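Local coordinates for hypothetic aldehyde deformylating oxygenase (Sulfolobus tokodaii, PDB 5V4T), which binds ferric iron within a ferritin-like bundle of helices and probably acts as an oxidoreductase with aldehyde deformylating oxygenase activity, at residues K3-T8 against E14-L19; Y18-F23 against D62-Y67; F40-I45 against S96-N101; A47-Q52 against E145-S150. All blocks are in the same frame, centred on the assembly; numbering follows the deposited sequence.

The four contacts fall into two clusters within this helical bundle, joined by shared helices. Interactions 1 and 2 lie toward one end, their centres about 11 Å apart; they share Tyr18 and Leu19 on helix 10-23. Interactions 3 and 4, centres about 13 Å apart, form the other cluster and touch where Ser50 OG meets Ala43 O. Interaction 1 closes before interactions 3 and 4 begin, and its centre is about 36 Å from that of interaction 3, across the middle of the chain. Interactions 2, 3 and 4 alternate along the sequence. Helix 49-67 serves both interaction 2 and interaction 4, centres about 20 Å apart, so it runs from the aromatic packing to the iron site.

Interaction 1 (K3-T8 against E14-L19); sequences KNWFST and EGIKYL
Trp5 holds its CG trans to the backbone N (chi1 172°), while Ile16 chi1 of -65° sets CG1 beside the backbone N and leaves CG2 anti to that N, where it meets the indole. The two side chains run past one another, pointing opposite ways, and the six-membered ring meets helix 10-23 edge first. Ile16 CG2 stands 3.8 Å from Trp5 CH2, close to the ring plane. One residue further on, Lys17 crosses the indole at about a right angle and brings its CG to 4.0 Å from Trp5 CZ2, again at the edge. Neighbouring carbons of a single ring edge thus meet consecutive residues of the helix. The polar ends converge as well: Trp5 NE1 donates to Asp71 OD2, and Lys17 NZ makes a salt bridge with Asp71 OD1, so one carboxylate ties together the two partners of the apolar contact. At the base of the indole, a type I turn from Trp5 to Thr8 is closed by Thr8 N bonding to Trp5 O at 2.9 Å. Were Trp5 an alanine, Ile16 CG2 would probably be left without its aromatic partner and Asp71 OD2 without the indole N-H. The loop before helix 10-23 folds back upon that same helix, and Ile16 also packs against Leu122 and Thr125 of helix 98-128, extending the buried contact into the bundle.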
# COMPACT_ATOMS: atom_id res chain seq x y z
N LYS A 3 -15.20 15.81 11.59
CA LYS A 3 -16.55 15.96 12.18
C LYS A 3 -17.69 15.70 11.20
O LYS A 3 -18.81 15.35 11.64
CB LYS A 3 -16.71 17.35 12.83
CG LYS A 3 -16.35 18.54 11.93
CD LYS A 3 -15.76 19.69 12.74
CE LYS A 3 -14.77 20.55 11.96
NZ LYS A 3 -15.40 21.16 10.76
N ASN A 4 -17.45 15.85 9.88
CA ASN A 4 -18.43 15.47 8.88
C ASN A 4 -18.36 14.06 8.34
O ASN A 4 -18.98 13.78 7.34
CB ASN A 4 -18.44 16.47 7.71
CG ASN A 4 -17.07 16.62 7.05
OD1 ASN A 4 -16.02 16.41 7.69
ND2 ASN A 4 -17.08 16.95 5.78
N TRP A 5 -17.64 13.17 8.99
CA TRP A 5 -17.57 11.82 8.56
C TRP A 5 -18.97 11.15 8.45
O TRP A 5 -19.33 10.61 7.40
CB TRP A 5 -16.69 11.04 9.50
CG TRP A 5 -16.67 9.53 9.26
CD1 TRP A 5 -17.32 8.57 9.98
CD2 TRP A 5 -16.00 8.82 8.19
NE1 TRP A 5 -17.05 7.30 9.48
CE2 TRP A 5 -16.27 7.45 8.34
CE3 TRP A 5 -15.17 9.23 7.13
CZ2 TRP A 5 -15.73 6.49 7.52
CZ3 TRP A 5 -14.69 8.29 6.29
CH2 TRP A 5 -14.95 6.92 6.46
N PHE A 6 -19.78 11.25 9.52
CA PHE A 6 -21.03 10.52 9.50
C PHE A 6 -22.07 11.14 8.61
O PHE A 6 -23.04 10.45 8.23
CB PHE A 6 -21.55 10.23 10.94
CG PHE A 6 -20.82 9.13 11.60
CD1 PHE A 6 -20.87 7.86 11.07
CD2 PHE A 6 -20.02 9.35 12.67
CE1 PHE A 6 -20.16 6.84 11.66
CE2 PHE A 6 -19.29 8.34 13.25
CZ PHE A 6 -19.38 7.08 12.75
N SER A 7 -21.89 12.39 8.19
CA SER A 7 -22.76 12.94 7.20
C SER A 7 -22.35 12.59 5.77
O SER A 7 -23.04 12.87 4.82
CB SER A 7 -22.90 14.44 7.41
OG SER A 7 -21.70 15.08 7.43
N THR A 8 -21.22 11.93 5.60
CA THR A 8 -20.87 11.32 4.33
C THR A 8 -21.78 10.11 4.03
O THR A 8 -22.07 9.32 4.94
CB THR A 8 -19.36 10.96 4.39
OG1 THR A 8 -18.63 12.13 4.81
CG2 THR A 8 -18.82 10.41 3.07
N GLU A 14 -18.09 3.25 3.44
CA GLU A 14 -17.71 1.85 3.33
C GLU A 14 -16.50 1.64 2.43
O GLU A 14 -15.62 0.83 2.72
CB GLU A 14 -18.85 0.98 2.80
CG GLU A 14 -19.83 0.73 3.96
CD GLU A 14 -21.12 0.07 3.51
OE1 GLU A 14 -21.33 -0.14 2.29
OE2 GLU A 14 -21.94 -0.18 4.43
N GLY A 15 -16.50 2.38 1.33
CA GLY A 15 -15.40 2.30 0.38
C GLY A 15 -14.10 2.85 0.93
O GLY A 15 -13.00 2.28 0.70
N ILE A 16 -14.20 3.96 1.63
CA ILE A 16 -13.03 4.54 2.26
C ILE A 16 -12.46 3.62 3.32
O ILE A 16 -11.24 3.43 3.43
CB ILE A 16 -13.36 5.94 2.86
CG1 ILE A 16 -13.70 6.92 1.73
CG2 ILE A 16 -12.26 6.40 3.84
CD1 ILE A 16 -14.09 8.30 2.17
N LYS A 17 -13.33 3.04 4.15
CA LYS A 17 -12.86 2.11 5.12
C LYS A 17 -12.25 0.89 4.48
O LYS A 17 -11.28 0.35 5.00
CB LYS A 17 -14.00 1.65 6.04
CG LYS A 17 -14.39 2.70 7.05
CD LYS A 17 -15.51 2.15 7.94
CE LYS A 17 -14.96 1.11 8.90
NZ LYS A 17 -16.07 0.58 9.78
N TYR A 18 -12.82 0.43 3.38
CA TYR A 18 -12.29 -0.79 2.73
C TYR A 18 -10.87 -0.58 2.22
O TYR A 18 -9.95 -1.38 2.51
CB TYR A 18 -13.15 -1.19 1.60
CG TYR A 18 -12.66 -2.37 0.80
CD1 TYR A 18 -12.73 -3.67 1.32
CD2 TYR A 18 -12.06 -2.20 -0.44
CE1 TYR A 18 -12.30 -4.74 0.57
CE2 TYR A 18 -11.63 -3.30 -1.20
CZ TYR A 18 -11.75 -4.57 -0.64
OH TYR A 18 -11.30 -5.69 -1.34
N LEU A 19 -10.70 0.55 1.58
CA LEU A 19 -9.37 0.90 1.07
C LEU A 19 -8.40 1.20 2.19
O LEU A 19 -7.25 0.82 2.15
CB LEU A 19 -9.42 2.06 0.08
CG LEU A 19 -10.04 1.69 -1.24
CD1 LEU A 19 -10.34 2.98 -1.98
CD2 LEU A 19 -9.17 0.73 -2.06

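Interaction 2 (Y18-F23 against D62-Y67); sequences YLSAHF and DFFNEY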
# COMPACT_ATOMS: atom_id res chain seq x y z
N TYR A 18 -12.82 0.43 3.38
CA TYR A 18 -12.29 -0.79 2.73
C TYR A 18 -10.87 -0.58 2.22
O TYR A 18 -9.95 -1.38 2.51
CB TYR A 18 -13.15 -1.19 1.60
CG TYR A 18 -12.66 -2.37 0.80
CD1 TYR A 18 -12.73 -3.67 1.32
CD2 TYR A 18 -12.06 -2.20 -0.44
CE1 TYR A 18 -12.30 -4.74 0.57
CE2 TYR A 18 -11.63 -3.30 -1.20
CZ TYR A 18 -11.75 -4.57 -0.64
OH TYR A 18 -11.30 -5.69 -1.34
N LEU A 19 -10.70 0.55 1.58
CA LEU A 19 -9.37 0.90 1.07
C LEU A 19 -8.40 1.20 2.19
O LEU A 19 -7.25 0.82 2.15
CB LEU A 19 -9.42 2.06 0.08
CG LEU A 19 -10.04 1.69 -1.24
CD1 LEU A 19 -10.34 2.98 -1.98
CD2 LEU A 19 -9.17 0.73 -2.06
N SER A 20 -8.83 1.91 3.23
CA SER A 20 -7.98 2.21 4.36
C SER A 20 -7.49 0.93 5.04
O SER A 20 -6.34 0.87 5.51
CB SER A 20 -8.68 3.09 5.38
OG SER A 20 -9.03 4.32 4.79
N ALA A 21 -8.34 -0.11 5.09
CA ALA A 21 -7.92 -1.37 5.72
C ALA A 21 -6.76 -2.03 4.96
O ALA A 21 -6.00 -2.84 5.56
CB ALA A 21 -9.10 -2.35 5.74
N HIS A 22 -6.58 -1.73 3.69
CA HIS A 22 -5.39 -2.20 2.95
C HIS A 22 -4.11 -1.56 3.47
O HIS A 22 -3.06 -2.17 3.41
CB HIS A 22 -5.52 -1.97 1.44
CG HIS A 22 -6.58 -2.81 0.79
ND1 HIS A 22 -7.92 -2.74 1.13
CD2 HIS A 22 -6.50 -3.66 -0.26
CE1 HIS A 22 -8.61 -3.57 0.36
NE2 HIS A 22 -7.77 -4.12 -0.51
N PHE A 23 -4.21 -0.36 3.99
CA PHE A 23 -3.06 0.26 4.66
C PHE A 23 -2.93 -0.08 6.12
O PHE A 23 -1.84 0.05 6.71
CB PHE A 23 -3.16 1.79 4.54
CG PHE A 23 -3.15 2.24 3.11
CD1 PHE A 23 -4.30 2.26 2.34
CD2 PHE A 23 -1.96 2.60 2.49
CE1 PHE A 23 -4.29 2.64 1.01
CE2 PHE A 23 -1.95 2.95 1.15
CZ PHE A 23 -3.12 2.97 0.41
N ASP A 62 -0.43 4.46 12.58
CA ASP A 62 -0.99 5.26 13.68
C ASP A 62 -2.03 6.26 13.17
O ASP A 62 -3.00 6.52 13.84
CB ASP A 62 0.08 5.94 14.49
CG ASP A 62 0.92 4.94 15.30
OD1 ASP A 62 0.45 3.78 15.49
OD2 ASP A 62 2.06 5.26 15.65
N PHE A 63 -1.81 6.86 12.01
CA PHE A 63 -2.80 7.76 11.40
C PHE A 63 -4.15 7.04 11.20
O PHE A 63 -5.23 7.57 11.54
CB PHE A 63 -2.24 8.34 10.11
CG PHE A 63 -3.28 8.92 9.23
CD1 PHE A 63 -3.82 10.18 9.49
CD2 PHE A 63 -3.77 8.18 8.18
CE1 PHE A 63 -4.84 10.68 8.72
CE2 PHE A 63 -4.77 8.68 7.37
CZ PHE A 63 -5.32 9.94 7.68
N PHE A 64 -4.11 5.84 10.63
CA PHE A 64 -5.37 5.14 10.35
C PHE A 64 -6.01 4.69 11.66
O PHE A 64 -7.21 4.78 11.80
CB PHE A 64 -5.16 3.97 9.40
CG PHE A 64 -4.90 4.39 7.99
CD1 PHE A 64 -5.93 4.93 7.19
CD2 PHE A 64 -3.59 4.35 7.46
CE1 PHE A 64 -5.68 5.31 5.87
CE2 PHE A 64 -3.38 4.74 6.17
CZ PHE A 64 -4.40 5.25 5.39
N ASN A 65 -5.20 4.23 12.58
CA ASN A 65 -5.78 3.73 13.85
C ASN A 65 -6.44 4.85 14.59
O ASN A 65 -7.53 4.70 15.08
CB ASN A 65 -4.66 3.05 14.63
CG ASN A 65 -5.11 2.53 15.98
OD1 ASN A 65 -5.99 1.69 16.06
ND2 ASN A 65 -4.53 3.05 17.01
N GLU A 66 -5.82 6.01 14.63
CA GLU A 66 -6.40 7.17 15.29
C GLU A 66 -7.62 7.71 14.57
O GLU A 66 -8.62 8.04 15.18
CB GLU A 66 -5.39 8.30 15.42
CG GLU A 66 -4.26 7.97 16.40
CD GLU A 66 -4.76 7.62 17.82
OE1 GLU A 66 -5.81 8.18 18.27
OE2 GLU A 66 -4.11 6.76 18.47
N TYR A 67 -7.56 7.79 13.24
CA TYR A 67 -8.65 8.32 12.51
C TYR A 67 -9.93 7.48 12.71
O TYR A 67 -11.02 8.07 12.79
CB TYR A 67 -8.35 8.41 11.00
CG TYR A 67 -9.35 9.24 10.25
CD1 TYR A 67 -9.22 10.62 10.16
CD2 TYR A 67 -10.51 8.66 9.71
CE1 TYR A 67 -10.18 11.40 9.50
CE2 TYR A 67 -11.49 9.44 9.06
CZ TYR A 67 -11.31 10.82 8.96
OH TYR A 67 -12.29 11.56 8.35
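In the ferritin-like bundle, helices 10-23 and 49-67 meet through Ser20, Phe23 and Phe64, an example of one aromatic side chain on one helix serving two residues three positions apart on the other. The backbones come closest at Ser20 and Phe64, whose CA atoms are 7.2 Å apart. Phe64 has its CG beside the backbone N (chi1 -73°), which points the ring at the opposing helix. There Ser20 meets the CD1-CE1 side of the ring. Ser20 OG lies 3.7 Å from Phe64 CE1, while its hydrogen bond is with Ile16 O, one turn back on its own helix. Phe23 CB comes obliquely onto Phe64 CE2 at 3.4 Å, a close apolar touch. Beyond this point the phenyl planes differ by only 20° yet are strongly offset, with the centroids of Phe23 and Phe64 5.6 Å apart, so little of one ring lies over the other. Phe64 is also bounded on both faces, with Ser20 O over one and Phe63 CD2 over the centre of the other, 3.8 Å above the plane of the Phe64 ring. The side chain of Phe23 is about 8 Å from the bound ferric ion. Two further helices complete the surroundings: Phe23 touches Leu119 and Leu122 of helix 98-128, whereas Phe64 rests on Phe134 and Ile141 of helix 132-155.

Interaction 3 (F40-I45 against S96-N101); sequences FEKAKI and SRWREN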
# COMPACT_ATOMS: atom_id res chain seq x y z
N PHE A 40 12.49 -4.37 11.50
CA PHE A 40 13.47 -3.67 12.37
C PHE A 40 14.87 -4.24 12.15
O PHE A 40 15.87 -3.47 12.03
CB PHE A 40 13.12 -3.84 13.82
CG PHE A 40 11.99 -2.99 14.30
CD1 PHE A 40 11.26 -2.13 13.48
CD2 PHE A 40 11.63 -3.06 15.61
CE1 PHE A 40 10.20 -1.35 14.03
CE2 PHE A 40 10.63 -2.26 16.16
CZ PHE A 40 9.88 -1.43 15.36
N GLU A 41 14.93 -5.56 12.10
CA GLU A 41 16.21 -6.23 11.87
C GLU A 41 16.90 -5.85 10.60
O GLU A 41 18.08 -5.47 10.61
CB GLU A 41 16.05 -7.74 11.96
CG GLU A 41 15.64 -8.20 13.34
CD GLU A 41 15.33 -9.71 13.38
OE1 GLU A 41 15.22 -10.35 12.30
OE2 GLU A 41 15.20 -10.25 14.51
N LYS A 42 16.18 -5.91 9.49
CA LYS A 42 16.71 -5.51 8.24
C LYS A 42 17.04 -4.04 8.18
O LYS A 42 18.07 -3.65 7.65
CB LYS A 42 15.79 -5.93 7.09
CG LYS A 42 15.50 -7.41 7.03
CD LYS A 42 16.70 -8.28 7.12
CE LYS A 42 16.25 -9.68 6.84
NZ LYS A 42 17.45 -10.54 6.82
N ALA A 43 16.21 -3.19 8.78
CA ALA A 43 16.52 -1.78 8.75
C ALA A 43 17.79 -1.41 9.52
O ALA A 43 18.53 -0.50 9.15
CB ALA A 43 15.34 -0.97 9.22
N LYS A 44 18.07 -2.13 10.61
CA LYS A 44 19.28 -1.93 11.37
C LYS A 44 20.54 -2.38 10.64
O LYS A 44 21.63 -1.85 10.88
CB LYS A 44 19.14 -2.61 12.74
CG LYS A 44 18.25 -1.81 13.64
CD LYS A 44 18.38 -2.19 15.12
CE LYS A 44 18.14 -3.64 15.32
NZ LYS A 44 18.18 -4.04 16.73
N ILE A 45 20.35 -3.29 9.69
CA ILE A 45 21.44 -3.74 8.86
C ILE A 45 21.81 -2.72 7.84
O ILE A 45 22.96 -2.26 7.79
CB ILE A 45 21.16 -5.08 8.18
CG1 ILE A 45 21.17 -6.18 9.23
CG2 ILE A 45 22.29 -5.34 7.15
CD1 ILE A 45 20.68 -7.49 8.70
N SER A 96 17.07 -15.45 1.22
CA SER A 96 18.45 -15.15 0.93
C SER A 96 18.63 -13.79 0.24
O SER A 96 19.41 -12.93 0.66
CB SER A 96 18.95 -16.30 0.04
OG SER A 96 20.23 -16.03 -0.48
N ARG A 97 17.89 -13.59 -0.84
CA ARG A 97 17.99 -12.32 -1.58
C ARG A 97 16.93 -11.39 -1.00
O ARG A 97 16.16 -10.79 -1.77
CB ARG A 97 17.77 -12.50 -3.09
CG ARG A 97 18.78 -13.40 -3.78
CD ARG A 97 18.50 -13.37 -5.26
NE ARG A 97 18.94 -12.15 -5.96
CZ ARG A 97 19.20 -12.14 -7.27
NH1 ARG A 97 19.05 -13.25 -7.92
NH2 ARG A 97 19.69 -11.08 -7.90
N TRP A 98 16.91 -11.22 0.32
CA TRP A 98 15.86 -10.42 0.96
C TRP A 98 15.83 -8.97 0.46
O TRP A 98 14.73 -8.43 0.25
CB TRP A 98 15.99 -10.49 2.46
CG TRP A 98 17.23 -9.85 3.02
CD1 TRP A 98 18.35 -10.51 3.44
CD2 TRP A 98 17.42 -8.47 3.39
NE1 TRP A 98 19.23 -9.61 3.98
CE2 TRP A 98 18.69 -8.36 3.95
CE3 TRP A 98 16.64 -7.31 3.26
CZ2 TRP A 98 19.21 -7.15 4.40
CZ3 TRP A 98 17.19 -6.07 3.68
CH2 TRP A 98 18.44 -6.03 4.25
N ARG A 99 16.98 -8.35 0.16
CA ARG A 99 17.01 -6.92 -0.21
C ARG A 99 16.26 -6.76 -1.52
O ARG A 99 15.33 -5.96 -1.62
CB ARG A 99 18.43 -6.40 -0.42
CG ARG A 99 18.95 -5.24 0.39
CD ARG A 99 20.48 -5.11 0.13
NE ARG A 99 21.36 -4.91 1.30
CZ ARG A 99 21.93 -5.87 2.06
NH1 ARG A 99 21.72 -7.20 1.81
NH2 ARG A 99 22.69 -5.49 3.12
N GLU A 100 16.62 -7.53 -2.52
CA GLU A 100 15.91 -7.44 -3.83
C GLU A 100 14.47 -7.98 -3.80
O GLU A 100 13.56 -7.46 -4.54
CB GLU A 100 16.74 -8.06 -4.92
CG GLU A 100 17.92 -7.12 -5.14
CD GLU A 100 18.93 -7.56 -6.16
OE1 GLU A 100 19.09 -8.78 -6.41
OE2 GLU A 100 19.57 -6.64 -6.68
N ASN A 101 14.23 -9.02 -2.99
CA ASN A 101 12.89 -9.57 -2.90
C ASN A 101 11.88 -8.63 -2.24
O ASN A 101 10.78 -8.41 -2.76
CB ASN A 101 12.93 -10.90 -2.18
CG ASN A 101 13.49 -12.01 -3.07
OD1 ASN A 101 13.58 -11.83 -4.30
ND2 ASN A 101 13.88 -13.18 -2.47
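While Lys42 stretches across Trp98, the residue before that tryptophan is pinned by a salt bridge within its own segment: Arg97 NH2 donates to Glu100 OE1 at 2.8 Å with an angle of 145° at the hydrogen. Arg97 NE adds a weak bond to the same oxygen, and Glu100 OE2 accepts from the backbone N atoms of Glu157 and Asp158. Arg97 occupies the N-cap position, so these bonds fasten the very start of helix 98-128. From that start Trp98 projects with its CG between the backbone N and the carbonyl carbon (chi1 66°), presenting one face to helix 34-46. Lys42, bent at chi2, runs obliquely over this face. Its CD sits 3.7 Å from the centroid of the six-membered ring of Trp98, a CH-pi contact, and its NZ reaches 3.5 Å from the centroid of the five-membered ring, 15° off the normal, a cation-pi contact. Lys42 NZ is also close to Trp98 NE1, but both are donors, and it is the ring face that receives the ammonium group. On the opposite face, Arg99 CB lies off-centre. Beside this pair, Ile45 CG2 approaches Arg99 NH2 to 4.1 Å. A leucine in place of Trp98 would probably leave the Lys42 ammonium without its aromatic platform and its methylene chain with a smaller surface to lie on. A lysine lying along a tryptophan face in this way is a classic cation-pi pair, here joining two helices at the surface of the bundle.

Interaction 4 (A47-Q52 against E145-S150); sequences ANYSLQ and EARHVS. With FE (Fe (III) ion), chain C.
His148, whose ring edge rests against Tyr49, joins Glu145 in an ExxH motif, the pairing by which ferritin-like carboxylate proteins bind iron from a single helix. Glu145 bends at chi2 (-52°) and grips the ferric ion with both oxygens, OE1 and OE2 each lying 2.2 Å from the iron. His148 ND1 binds the iron at the same distance, and a water oxygen is 2.1 Å from the metal. Glu57 and Glu111 complete the protein ligands.

The second shell lies behind the imidazole. His148 NE2 bonds with Glu56 OE1, which together with the metal bond at ND1 holds the ring at both nitrogens and so fixes its rotation. Tyr49, crossing His148 at about a right angle, brings its OH to 3.8 Å from His148 CD2, in the imidazole plane. Glu56 is positioned in its turn: its OE2 takes a salt bridge from Arg147 NH2 and a hydrogen bond from Gln52 NE2. Arg147 NH2 has a further carboxylate partner in Asp144. Helices 49-67 and 132-155 are thereby tied together beside the iron, one supplying Tyr49, Gln52 and Glu56, the other His148 and Arg147. The outermost link is direct: Arg147 NE donates to Tyr49 OH at 2.9 Å, with an N-H...O angle of 162°, and although the phenol and guanidinium planes stand 75° apart, the hydroxyl oxygen lies close to the guanidinium plane.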
# COMPACT_ATOMS: atom_id res chain seq x y z
N ALA A 47 20.54 0.41 7.59
CA ALA A 47 20.81 1.61 8.45
C ALA A 47 20.95 2.94 7.77
O ALA A 47 21.71 3.80 8.23
CB ALA A 47 22.02 1.37 9.36
N ASN A 48 20.25 3.12 6.67
CA ASN A 48 20.25 4.47 6.04
C ASN A 48 18.83 5.07 6.11
O ASN A 48 18.23 5.13 7.22
CB ASN A 48 20.83 4.50 4.63
CG ASN A 48 20.28 3.44 3.73
OD1 ASN A 48 20.78 3.31 2.60
ND2 ASN A 48 19.24 2.67 4.16
N TYR A 49 18.24 5.40 4.97
CA TYR A 49 16.83 5.79 5.01
C TYR A 49 15.93 4.64 5.53
O TYR A 49 14.76 4.90 5.89
CB TYR A 49 16.36 6.14 3.59
CG TYR A 49 15.00 6.80 3.56
CD1 TYR A 49 14.86 8.13 3.95
CD2 TYR A 49 13.83 6.10 3.26
CE1 TYR A 49 13.62 8.74 3.97
CE2 TYR A 49 12.60 6.73 3.28
CZ TYR A 49 12.50 8.03 3.65
OH TYR A 49 11.27 8.65 3.67
N SER A 50 16.40 3.37 5.54
CA SER A 50 15.54 2.27 5.92
C SER A 50 14.92 2.45 7.33
O SER A 50 13.78 2.11 7.60
CB SER A 50 16.32 0.94 5.89
OG SER A 50 17.34 0.99 6.81
N LEU A 51 15.68 3.06 8.23
CA LEU A 51 15.16 3.29 9.56
C LEU A 51 14.04 4.38 9.57
O LEU A 51 13.07 4.20 10.28
CB LEU A 51 16.35 3.77 10.47
CG LEU A 51 17.50 2.73 10.63
CD1 LEU A 51 18.78 3.44 11.00
CD2 LEU A 51 17.14 1.72 11.63
N GLN A 52 14.22 5.42 8.78
CA GLN A 52 13.18 6.43 8.59
C GLN A 52 11.96 5.79 7.93
O GLN A 52 10.83 6.05 8.31
CB GLN A 52 13.70 7.61 7.82
CG GLN A 52 12.62 8.65 7.66
CD GLN A 52 13.14 10.01 7.41
OE1 GLN A 52 14.27 10.34 7.72
NE2 GLN A 52 12.29 10.84 6.81
N GLU A 145 5.39 8.11 0.50
CA GLU A 145 5.49 6.93 -0.36
C GLU A 145 6.35 7.16 -1.57
O GLU A 145 7.03 6.23 -2.07
CB GLU A 145 4.12 6.37 -0.72
CG GLU A 145 3.40 5.73 0.47
CD GLU A 145 4.25 4.70 1.20
OE1 GLU A 145 4.93 3.90 0.51
OE2 GLU A 145 4.23 4.69 2.46
N ALA A 146 6.36 8.38 -2.10
CA ALA A 146 7.26 8.72 -3.18
C ALA A 146 8.71 8.51 -2.81
O ALA A 146 9.49 7.96 -3.59
CB ALA A 146 7.02 10.14 -3.68
N ARG A 147 9.08 8.86 -1.59
CA ARG A 147 10.43 8.60 -1.12
C ARG A 147 10.66 7.15 -0.84
O ARG A 147 11.77 6.63 -1.08
CB ARG A 147 10.71 9.41 0.12
CG ARG A 147 10.86 10.91 -0.04
CD ARG A 147 11.43 11.54 1.26
NE ARG A 147 10.66 11.23 2.48
CZ ARG A 147 9.59 11.90 2.93
NH1 ARG A 147 9.08 12.91 2.27
NH2 ARG A 147 9.00 11.52 4.04
N HIS A 148 9.64 6.44 -0.38
CA HIS A 148 9.75 5.00 -0.17
C HIS A 148 10.08 4.27 -1.47
O HIS A 148 10.95 3.41 -1.54
CB HIS A 148 8.52 4.40 0.47
CG HIS A 148 8.28 4.89 1.88
ND1 HIS A 148 7.26 4.43 2.68
CD2 HIS A 148 8.91 5.86 2.59
CE1 HIS A 148 7.31 5.05 3.84
NE2 HIS A 148 8.29 5.93 3.81
N VAL A 149 9.37 4.60 -2.52
CA VAL A 149 9.62 3.98 -3.79
C VAL A 149 11.00 4.29 -4.35
O VAL A 149 11.69 3.37 -4.82
CB VAL A 149 8.49 4.41 -4.77
CG1 VAL A 149 8.85 3.95 -6.19
CG2 VAL A 149 7.18 3.82 -4.34
N SER A 150 11.45 5.53 -4.23
CA SER A 150 12.81 5.96 -4.64
C SER A 150 13.84 5.21 -3.86
O SER A 150 14.82 4.69 -4.43
CB SER A 150 13.06 7.46 -4.39
OG SER A 150 12.19 8.16 -5.19
FE FE C . 5.59 2.98 2.41
O HOH W 1 3.92 1.77 2.50